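Long-range contacts in african horse sickness virus (serotype 4) VP7 (African horsesickness virus, PDB 1AHS), which forms the surface of the viral core as a homotrimer and binds the structural protein VP3, the chain here being its top domain: residues B[1-7]-B[27-33]; B[36-40]-B[109-115]. One frame throughout, in Å; residues are numbered along the deposited sequence.

How the interactions relate
Interaction 1 (1-7 with 27-33) and interaction 2 (36-40 with 109-115) lie toward the two ends of strand 32-37, their centres about 24 Å apart on opposite sides of the chain's centre. They follow one another in sequence: the first closes at Ala33 before the second opens at Cys36, and apart from adjoining along the chain, their segments do not touch. Their surroundings differ. Interaction 1 faces a second subunit of the trimer, whose Arg64 and Glu121 bond to its backbone, whereas no other chain of the assembly touches interaction 2. The first fixes the N-terminal segment to the five-stranded sheet; the second joins the loops through which that sheet passes into the four-stranded one.

Interaction 1 (B[1-7]-B[27-33]); sequences TGPYAGA and YINSNIA
Tyr4 lays one face of its ring against Tyr27, and its backbone N-H bonds to Ser30; these three residues bury most of the surface. CE1 of Tyr27 sits over the rim of the Tyr4 ring, and CG of Tyr4 lies 3.5 Å from CD1 of Tyr27. The ring planes meet at 36°, an oblique pairing, while CG of Pro3 covers the centre of the opposite Tyr4 face, 3.7 Å above its plane. A flat aromatic ring suits this slot between a proline and a second ring. CG of Tyr4 stands anti to its carbonyl carbon (chi1 -50°), which sets the ring edge-on to the backbone, with Asn29 O and Ile32 N near its plane, and leaves a face for Tyr27. Its hydroxyl bonds to Leu49 O, that of Tyr27 to Leu48 O. The methyl group of Ala7 points toward Tyr27, its CB 3.7 Å from CD2 of that ring.

The bond from Tyr4 N to Ser30 O is 3.0 Å long, with the donor tilted 26° from the carbonyl plane. Behind it, Asn29 OD1 accepts from Asn31 N at 2.7 Å, so the short asparagine side chain holds the backbone bend. Gly2 leaves room for the Asn31 amide, whose ND2 bonds to Val122 O. Glu121 of a second subunit accepts from Ser30 N, and Arg64 of that subunit donates to Tyr4 O. Two overlapping type I turns in the N-terminal segment pack on the Asx turn linking antiparallel strands 23-27 and 32-37, at the trimer interface.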
# COMPACT_ATOMS: atom_id res chain seq x y z
N THR B 1 -1.35 -16.43 -2.50
CA THR B 1 -2.60 -16.05 -1.81
C THR B 1 -2.47 -15.57 -0.31
O THR B 1 -1.56 -15.98 0.46
CB THR B 1 -3.66 -17.21 -1.94
OG1 THR B 1 -4.98 -16.67 -2.14
CG2 THR B 1 -3.64 -18.15 -0.71
N GLY B 2 -3.36 -14.66 0.06
CA GLY B 2 -3.44 -14.11 1.40
C GLY B 2 -4.89 -14.33 1.79
O GLY B 2 -5.76 -14.49 0.92
N PRO B 3 -5.23 -14.20 3.06
CA PRO B 3 -6.62 -14.44 3.42
C PRO B 3 -7.69 -13.52 2.90
O PRO B 3 -8.87 -13.90 2.90
CB PRO B 3 -6.56 -14.40 4.92
CG PRO B 3 -5.47 -13.41 5.18
CD PRO B 3 -4.42 -13.78 4.21
N TYR B 4 -7.30 -12.35 2.40
CA TYR B 4 -8.30 -11.37 1.98
C TYR B 4 -8.40 -11.20 0.49
O TYR B 4 -8.97 -10.21 0.01
CB TYR B 4 -8.03 -10.01 2.67
CG TYR B 4 -7.84 -10.09 4.19
CD1 TYR B 4 -8.60 -10.96 4.96
CD2 TYR B 4 -6.78 -9.44 4.81
CE1 TYR B 4 -8.28 -11.20 6.31
CE2 TYR B 4 -6.47 -9.67 6.15
CZ TYR B 4 -7.22 -10.56 6.88
OH TYR B 4 -6.86 -10.86 8.15
N ALA B 5 -7.94 -12.19 -0.25
CA ALA B 5 -7.97 -12.11 -1.71
C ALA B 5 -9.37 -11.99 -2.29
O ALA B 5 -9.56 -11.33 -3.30
CB ALA B 5 -7.21 -13.29 -2.33
N GLY B 6 -10.38 -12.49 -1.59
CA GLY B 6 -11.73 -12.44 -2.13
C GLY B 6 -12.57 -11.25 -1.79
O GLY B 6 -13.76 -11.23 -2.08
N ALA B 7 -11.96 -10.25 -1.16
CA ALA B 7 -12.65 -9.03 -0.77
C ALA B 7 -13.13 -8.42 -2.07
O ALA B 7 -12.40 -8.42 -3.05
CB ALA B 7 -11.66 -8.10 -0.11
N TYR B 27 -10.29 -3.54 3.68
CA TYR B 27 -9.08 -4.20 3.24
C TYR B 27 -8.27 -3.32 2.37
O TYR B 27 -8.82 -2.46 1.68
CB TYR B 27 -9.46 -5.46 2.51
CG TYR B 27 -10.28 -6.35 3.40
CD1 TYR B 27 -9.67 -7.11 4.39
CD2 TYR B 27 -11.67 -6.44 3.25
CE1 TYR B 27 -10.41 -7.94 5.21
CE2 TYR B 27 -12.43 -7.28 4.08
CZ TYR B 27 -11.78 -8.03 5.05
OH TYR B 27 -12.50 -8.89 5.83
N ILE B 28 -6.97 -3.50 2.44
CA ILE B 28 -6.03 -2.75 1.62
C ILE B 28 -5.57 -3.63 0.45
O ILE B 28 -5.40 -3.17 -0.69
CB ILE B 28 -4.82 -2.33 2.45
CG1 ILE B 28 -5.26 -1.39 3.57
CG2 ILE B 28 -3.82 -1.62 1.62
CD1 ILE B 28 -6.32 -0.39 3.20
N ASN B 29 -5.40 -4.92 0.72
CA ASN B 29 -4.96 -5.88 -0.27
C ASN B 29 -5.12 -7.28 0.34
O ASN B 29 -5.72 -7.40 1.38
CB ASN B 29 -3.52 -5.59 -0.73
CG ASN B 29 -2.45 -5.94 0.30
OD1 ASN B 29 -2.61 -6.84 1.11
ND2 ASN B 29 -1.30 -5.27 0.21
N SER B 30 -4.60 -8.31 -0.31
CA SER B 30 -4.69 -9.69 0.19
C SER B 30 -4.25 -9.97 1.59
O SER B 30 -4.70 -10.95 2.16
CB SER B 30 -3.85 -10.62 -0.66
OG SER B 30 -4.47 -10.66 -1.89
N ASN B 31 -3.28 -9.21 2.09
CA ASN B 31 -2.76 -9.47 3.42
C ASN B 31 -2.86 -8.37 4.48
O ASN B 31 -2.55 -8.61 5.65
CB ASN B 31 -1.31 -9.96 3.28
CG ASN B 31 -1.25 -11.39 2.80
OD1 ASN B 31 -1.65 -11.67 1.68
ND2 ASN B 31 -0.78 -12.32 3.66
N ILE B 32 -3.43 -7.24 4.11
CA ILE B 32 -3.51 -6.12 5.00
C ILE B 32 -4.91 -5.55 5.14
O ILE B 32 -5.63 -5.34 4.16
CB ILE B 32 -2.53 -5.03 4.51
CG1 ILE B 32 -1.14 -5.64 4.38
CG2 ILE B 32 -2.45 -3.88 5.46
CD1 ILE B 32 -0.10 -4.63 4.07
N ALA B 33 -5.28 -5.25 6.38
CA ALA B 33 -6.57 -4.67 6.67
C ALA B 33 -6.25 -3.51 7.62
O ALA B 33 -5.20 -3.52 8.27
CB ALA B 33 -7.44 -5.71 7.36

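Interaction 2 (B[36-40]-B[109-115]); sequences CMDAG and GNPGARR
The side chains of Met37 and Asn110 run antiparallel past one another, SD of Met37 lying 4.0 Å from CB of Asn110. The methionine chain bends at its third torsion (chi3 81°), bringing CE beside the backbone near Gly109; a long, flexible apolar chain can follow such a surface. With CG anti to its own backbone N (chi1 -178°), Asn110 directs its amide across to the other segment. There ND2 gives one bond to Asp38 O, at 2.7 Å, and another to Arg114 O, at 3.1 Å. Both acceptors lie in the amide plane, but the donor stands 51° above the carbonyl plane of Asp38 while it lies in that of Arg114. Since OD1 bonds to Ser116 OG, the buried amide is satisfied at both ends and its rotation is fixed. This asparagine ties together two loops of a beta sandwich, where strands 32-37 and 106-110 leave their respective antiparallel sheets. Asp38 OD1 accepts from the N of the following residue, Ala39, at 2.9 Å, on the anti side of the carboxylate. The Arg115 chain crosses it at a slant, CG 3.8 Å from Asp38 OD1, and its guanidinium leads away to a cation-pi contact with Tyr16. Gly40 has a positive phi, readily adopted by a residue without a CB, and gives a weak bond from N to Gly112 O at 3.1 Å.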
# COMPACT_ATOMS: atom_id res chain seq x y z
N CYS B 36 -10.03 2.12 11.18
CA CYS B 36 -10.00 3.53 11.47
C CYS B 36 -10.71 3.68 12.78
O CYS B 36 -11.80 3.18 12.92
CB CYS B 36 -10.76 4.30 10.39
SG CYS B 36 -9.90 4.41 8.80
N MET B 37 -10.13 4.41 13.73
CA MET B 37 -10.77 4.55 15.03
C MET B 37 -10.86 5.96 15.56
O MET B 37 -9.86 6.67 15.65
CB MET B 37 -10.02 3.73 16.07
CG MET B 37 -9.90 2.28 15.75
SD MET B 37 -9.17 1.45 17.05
CE MET B 37 -10.68 1.31 18.06
N ASP B 38 -12.05 6.37 15.95
CA ASP B 38 -12.24 7.67 16.54
C ASP B 38 -11.55 7.70 17.91
O ASP B 38 -11.03 6.69 18.40
CB ASP B 38 -13.70 7.94 16.78
CG ASP B 38 -14.09 9.36 16.48
OD1 ASP B 38 -13.28 10.31 16.68
OD2 ASP B 38 -15.24 9.50 15.99
N ALA B 39 -11.55 8.87 18.52
CA ALA B 39 -10.94 9.09 19.82
C ALA B 39 -11.71 8.35 20.93
O ALA B 39 -12.95 8.38 20.97
CB ALA B 39 -10.91 10.56 20.11
N GLY B 40 -10.97 7.70 21.82
CA GLY B 40 -11.57 6.99 22.92
C GLY B 40 -12.43 5.80 22.52
O GLY B 40 -13.29 5.34 23.33
N GLY B 109 -8.29 -1.08 20.80
CA GLY B 109 -8.67 0.09 21.54
C GLY B 109 -7.85 1.32 21.23
O GLY B 109 -6.65 1.24 21.00
N ASN B 110 -8.52 2.46 21.26
CA ASN B 110 -7.88 3.76 21.03
C ASN B 110 -8.35 4.70 22.14
O ASN B 110 -9.25 5.52 21.94
CB ASN B 110 -8.27 4.32 19.65
CG ASN B 110 -7.59 5.64 19.33
OD1 ASN B 110 -6.36 5.80 19.50
ND2 ASN B 110 -8.36 6.59 18.85
N PRO B 111 -7.80 4.54 23.37
CA PRO B 111 -8.20 5.39 24.49
C PRO B 111 -7.78 6.85 24.33
O PRO B 111 -8.44 7.74 24.87
CB PRO B 111 -7.50 4.73 25.66
CG PRO B 111 -6.26 4.17 25.05
CD PRO B 111 -6.81 3.55 23.82
N GLY B 112 -6.71 7.06 23.56
CA GLY B 112 -6.15 8.39 23.29
C GLY B 112 -7.14 9.47 22.88
O GLY B 112 -8.31 9.18 22.63
N ALA B 113 -6.66 10.71 22.76
CA ALA B 113 -7.56 11.83 22.41
C ALA B 113 -7.68 12.28 20.95
O ALA B 113 -8.25 13.34 20.70
CB ALA B 113 -7.27 13.05 23.30
N ARG B 114 -7.10 11.55 20.01
CA ARG B 114 -7.22 11.93 18.62
C ARG B 114 -7.49 10.65 17.84
O ARG B 114 -7.45 9.57 18.41
CB ARG B 114 -5.98 12.67 18.15
CG ARG B 114 -4.68 11.99 18.38
CD ARG B 114 -3.51 12.81 17.81
NE ARG B 114 -2.55 13.26 18.83
CZ ARG B 114 -1.30 12.81 19.00
NH1 ARG B 114 -0.80 11.87 18.22
NH2 ARG B 114 -0.55 13.28 19.99
N ARG B 115 -7.87 10.78 16.57
CA ARG B 115 -8.15 9.62 15.75
C ARG B 115 -6.92 8.78 15.48
O ARG B 115 -5.80 9.29 15.56
CB ARG B 115 -8.76 10.07 14.44
CG ARG B 115 -10.13 10.65 14.65
CD ARG B 115 -10.59 11.38 13.42
NE ARG B 115 -9.93 12.67 13.23
CZ ARG B 115 -10.24 13.54 12.26
NH1 ARG B 115 -11.20 13.24 11.38
NH2 ARG B 115 -9.65 14.73 12.21